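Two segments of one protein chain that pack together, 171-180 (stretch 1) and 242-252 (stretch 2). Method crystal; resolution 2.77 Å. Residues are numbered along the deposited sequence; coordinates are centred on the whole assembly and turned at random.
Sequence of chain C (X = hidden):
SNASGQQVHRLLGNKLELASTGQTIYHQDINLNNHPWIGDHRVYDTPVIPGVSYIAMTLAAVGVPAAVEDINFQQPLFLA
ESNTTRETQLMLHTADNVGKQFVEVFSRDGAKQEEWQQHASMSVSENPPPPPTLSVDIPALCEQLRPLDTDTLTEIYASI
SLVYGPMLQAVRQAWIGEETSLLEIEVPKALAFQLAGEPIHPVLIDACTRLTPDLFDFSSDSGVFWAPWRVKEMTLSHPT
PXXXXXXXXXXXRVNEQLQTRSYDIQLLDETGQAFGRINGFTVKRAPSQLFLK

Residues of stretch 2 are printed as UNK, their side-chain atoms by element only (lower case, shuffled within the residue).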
# COMPACT_ATOMS: atom_id res chain seq x y z
N VAL C 171 -14.85 26.22 20.36
CA VAL C 171 -15.94 27.19 20.29
C VAL C 171 -15.67 28.38 21.22
O VAL C 171 -15.86 28.29 22.44
CB VAL C 171 -17.30 26.56 20.61
CG1 VAL C 171 -18.42 27.55 20.36
CG2 VAL C 171 -17.51 25.29 19.79
N ARG C 172 -15.22 29.48 20.63
CA ARG C 172 -14.93 30.70 21.38
C ARG C 172 -16.20 31.40 21.86
O ARG C 172 -16.28 31.82 23.02
CB ARG C 172 -14.05 31.65 20.56
CG ARG C 172 -13.22 32.60 21.41
CD ARG C 172 -12.25 33.44 20.58
NE ARG C 172 -11.12 33.90 21.40
CZ ARG C 172 -11.13 34.99 22.17
NH1 ARG C 172 -12.21 35.76 22.25
NH2 ARG C 172 -10.05 35.30 22.87
N GLN C 173 -17.19 31.52 20.98
CA GLN C 173 -18.44 32.20 21.30
C GLN C 173 -19.61 31.62 20.51
O GLN C 173 -19.44 31.18 19.37
CB GLN C 173 -18.32 33.71 21.05
CG GLN C 173 -19.34 34.57 21.79
CD GLN C 173 -19.05 34.70 23.27
OE1 GLN C 173 -17.90 34.70 23.70
NE2 GLN C 173 -20.11 34.81 24.07
N ALA C 174 -20.79 31.61 21.12
CA ALA C 174 -21.99 31.09 20.47
C ALA C 174 -23.15 32.09 20.52
O ALA C 174 -23.38 32.73 21.55
CB ALA C 174 -22.39 29.77 21.09
N TRP C 175 -23.86 32.23 19.41
CA TRP C 175 -25.07 33.05 19.36
C TRP C 175 -26.25 32.21 18.88
O TRP C 175 -26.07 31.25 18.13
CB TRP C 175 -24.87 34.26 18.45
CG TRP C 175 -23.79 35.22 18.87
CD1 TRP C 175 -23.95 36.34 19.64
CD2 TRP C 175 -22.40 35.16 18.53
NE1 TRP C 175 -22.74 36.97 19.81
CE2 TRP C 175 -21.77 36.27 19.13
CE3 TRP C 175 -21.62 34.27 17.76
CZ2 TRP C 175 -20.40 36.51 19.01
CZ3 TRP C 175 -20.26 34.52 17.64
CH2 TRP C 175 -19.66 35.63 18.26
N ILE C 176 -27.45 32.60 19.30
CA ILE C 176 -28.67 31.88 18.92
C ILE C 176 -29.85 32.82 18.62
O ILE C 176 -30.08 33.80 19.33
CB ILE C 176 -29.07 30.83 20.01
CG1 ILE C 176 -30.10 29.82 19.46
CG2 ILE C 176 -29.57 31.49 21.30
CD1 ILE C 176 -29.47 28.71 18.67
N GLY C 177 -30.56 32.53 17.53
CA GLY C 177 -31.81 33.20 17.21
C GLY C 177 -32.92 32.17 17.16
O GLY C 177 -32.70 31.00 17.50
N GLU C 178 -34.11 32.60 16.75
CA GLU C 178 -35.23 31.67 16.60
C GLU C 178 -35.10 30.84 15.33
O GLU C 178 -35.49 29.66 15.31
CB GLU C 178 -36.55 32.42 16.63
CG GLU C 178 -36.89 32.98 18.00
CD GLU C 178 -38.32 33.44 18.10
OE1 GLU C 178 -38.94 33.70 17.05
OE2 GLU C 178 -38.83 33.54 19.24
N GLU C 179 -34.53 31.44 14.29
CA GLU C 179 -34.38 30.78 13.00
C GLU C 179 -32.92 30.46 12.64
O GLU C 179 -32.67 29.55 11.84
CB GLU C 179 -35.03 31.62 11.90
CG GLU C 179 -36.54 31.71 12.03
CD GLU C 179 -37.21 32.43 10.85
OE1 GLU C 179 -37.95 33.40 11.09
OE2 GLU C 179 -36.99 32.01 9.70
N THR C 180 -31.97 31.19 13.22
CA THR C 180 -30.55 31.04 12.87
C THR C 180 -29.65 30.78 14.09
O THR C 180 -30.04 31.03 15.23
CB THR C 180 -30.01 32.28 12.09
OG1 THR C 180 -30.21 33.47 12.86
CG2 THR C 180 -30.70 32.43 10.74
N UNK C 242 -7.30 31.21 11.20
CA UNK C 242 -7.12 30.97 12.64
C UNK C 242 -8.42 31.17 13.41
O UNK C 242 -8.62 30.56 14.47
c UNK C 242 -6.02 31.88 13.19
o UNK C 242 -6.23 33.23 12.79
N UNK C 243 -9.29 32.01 12.86
CA UNK C 243 -10.61 32.27 13.42
C UNK C 243 -11.65 32.39 12.31
O UNK C 243 -11.44 33.11 11.32
n UNK C 243 -11.52 37.49 17.36
n UNK C 243 -10.60 35.99 18.84
n UNK C 243 -11.18 35.30 16.72
c UNK C 243 -11.10 36.26 17.64
c UNK C 243 -10.55 33.55 14.27
c UNK C 243 -11.89 34.15 14.66
c UNK C 243 -11.72 35.48 15.38
N UNK C 244 -12.77 31.68 12.47
CA UNK C 244 -13.86 31.69 11.49
C UNK C 244 -15.20 31.38 12.16
O UNK C 244 -15.26 31.18 13.38
c UNK C 244 -13.52 29.26 10.81
c UNK C 244 -12.28 27.40 11.78
c UNK C 244 -14.63 28.42 10.68
c UNK C 244 -12.35 28.73 11.36
c UNK C 244 -13.40 26.58 11.64
c UNK C 244 -13.59 30.69 10.36
c UNK C 244 -14.57 27.08 11.10
N UNK C 245 -16.26 31.33 11.36
CA UNK C 245 -17.61 31.17 11.88
C UNK C 245 -18.36 29.99 11.24
O UNK C 245 -18.11 29.62 10.09
c UNK C 245 -17.62 35.08 14.36
c UNK C 245 -18.17 33.99 13.71
c UNK C 245 -16.87 34.49 11.75
c UNK C 245 -16.69 35.87 13.70
c UNK C 245 -18.41 32.47 11.69
c UNK C 245 -16.31 35.59 12.40
c UNK C 245 -17.80 33.67 12.40
o UNK C 245 -16.15 36.96 14.35
N UNK C 246 -19.29 29.41 12.00
CA UNK C 246 -20.20 28.40 11.49
C UNK C 246 -21.61 28.95 11.59
O UNK C 246 -22.06 29.31 12.69
c UNK C 246 -20.06 27.10 12.26
N UNK C 247 -22.31 29.01 10.46
CA UNK C 247 -23.59 29.70 10.35
C UNK C 247 -24.68 28.74 9.88
O UNK C 247 -24.56 28.11 8.83
c UNK C 247 -25.01 32.25 7.98
o UNK C 247 -27.73 34.54 8.87
c UNK C 247 -24.57 31.84 9.24
c UNK C 247 -26.08 33.16 7.85
c UNK C 247 -26.25 33.27 10.25
c UNK C 247 -23.41 30.87 9.36
c UNK C 247 -26.68 33.66 8.99
c UNK C 247 -25.19 32.37 10.36
N UNK C 248 -25.74 28.61 10.68
CA UNK C 248 -26.88 27.76 10.32
C UNK C 248 -28.09 28.65 10.07
O UNK C 248 -28.50 29.42 10.95
c UNK C 248 -25.93 25.85 11.67
c UNK C 248 -27.17 26.68 11.40
c UNK C 248 -28.33 25.78 10.99
N UNK C 249 -28.67 28.55 8.88
CA UNK C 249 -29.72 29.47 8.43
C UNK C 249 -31.14 29.01 8.74
O UNK C 249 -32.04 29.84 8.89
c UNK C 249 -27.94 30.59 5.17
c UNK C 249 -29.58 29.78 6.94
o UNK C 249 -26.77 30.20 4.94
c UNK C 249 -28.40 30.69 6.61
o UNK C 249 -28.73 30.90 4.25
N UNK C 250 -31.36 27.70 8.84
CA UNK C 250 -32.68 27.17 9.20
C UNK C 250 -32.60 26.04 10.23
O UNK C 250 -31.59 25.33 10.29
c UNK C 250 -33.63 25.72 5.65
c UNK C 250 -32.76 25.98 6.88
c UNK C 250 -33.50 26.76 7.96
o UNK C 250 -33.30 26.22 4.56
o UNK C 250 -34.65 25.00 5.78
N UNK C 251 -33.64 25.89 11.08
CA UNK C 251 -33.69 24.81 12.08
C UNK C 251 -33.59 23.42 11.46
O UNK C 251 -33.94 23.22 10.29
c UNK C 251 -35.37 26.45 12.54
c UNK C 251 -35.06 25.01 12.74
c UNK C 251 -34.83 26.76 11.18
N UNK C 252 -33.10 22.47 12.25
CA UNK C 252 -32.87 21.10 11.79
C UNK C 252 -34.16 20.41 11.33
O UNK C 252 -35.19 20.50 12.00
c UNK C 252 -32.18 20.27 12.88
o UNK C 252 -32.87 20.36 14.11

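Position 242 carries one carbon and then one oxygen, and it stays clear of stretch 1: a small hydroxyl side chain, Ser 242. Position 243 runs through three carbons and a nitrogen to a carbon bearing two more nitrogens, a guanidinium, and one terminal nitrogen comes close to Arg 172. This is Arg 243. Its NH2 lies 3.3 Å from NE of Arg 172, over one face of that guanidinium; both atoms are donors and both groups carry positive charge, so the approach is tolerated rather than bonded, and Arg 172 NE finds its hydrogen bond elsewhere in the structure.

Position 244 has one carbon and a ring of six carbons with no heteroatom, out of reach of stretch 1, hence Phe 244. At 245 the same six-carbon ring bears an oxygen, and a ring carbon nears the indole of Trp 175. That is Tyr 245, with CE1 4.2 Å from Trp 175 CZ3. The indole carbon sits at the edge of the tyrosine ring, near its plane. Both CA-to-CB bonds point sideways, and both chi1 angles are m, bringing the ring ends closer than their starting points suggest.

Position 246 has a single carbon, buried and out of reach: Ala 246. Position 247 again shows a six-membered carbon ring with an oxygen, whose tip approaches the methyl of Thr 180; as Tyr 247, it places OH 4.1 Å from Thr 180 CG2. Position 248 has one carbon carrying two more, a beta-branched Val 248. Its side chain keeps its distance, while its backbone O lies 3.2 Å from Thr 180 CA in a CA-H...O contact.

Positions 249 and 250 each have three carbons, the last carrying two oxygens, and at both the CA-to-CB bond points away from stretch 1: Glu 249 and Glu 250. Their backbones do the touching. Glu 249 O is 3.5 Å from Thr 180 CG2, and Glu 250 CA is 3.6 Å from Glu 179 O. At 251 three carbons close onto the backbone nitrogen, beside Glu 179; this is Pro 251, with CD 3.6 Å from Glu 179 O. Position 252, one carbon and one oxygen beyond contact, is Ser 252.

The rule here is packing without pairing: no hydrogen bond crosses between the stretches. Glu 179 O and Glu 249 O, two acceptors, stand 3.0 Å apart, with CA-H...O contacts nearby. Long side chains, the arginines and the Trp 175 and Tyr 245 rings, span the wider gap, while backbone meets backbone where the chains draw together at Thr 180.

Stretch 2 (242-252) SRFYAYVEEPS
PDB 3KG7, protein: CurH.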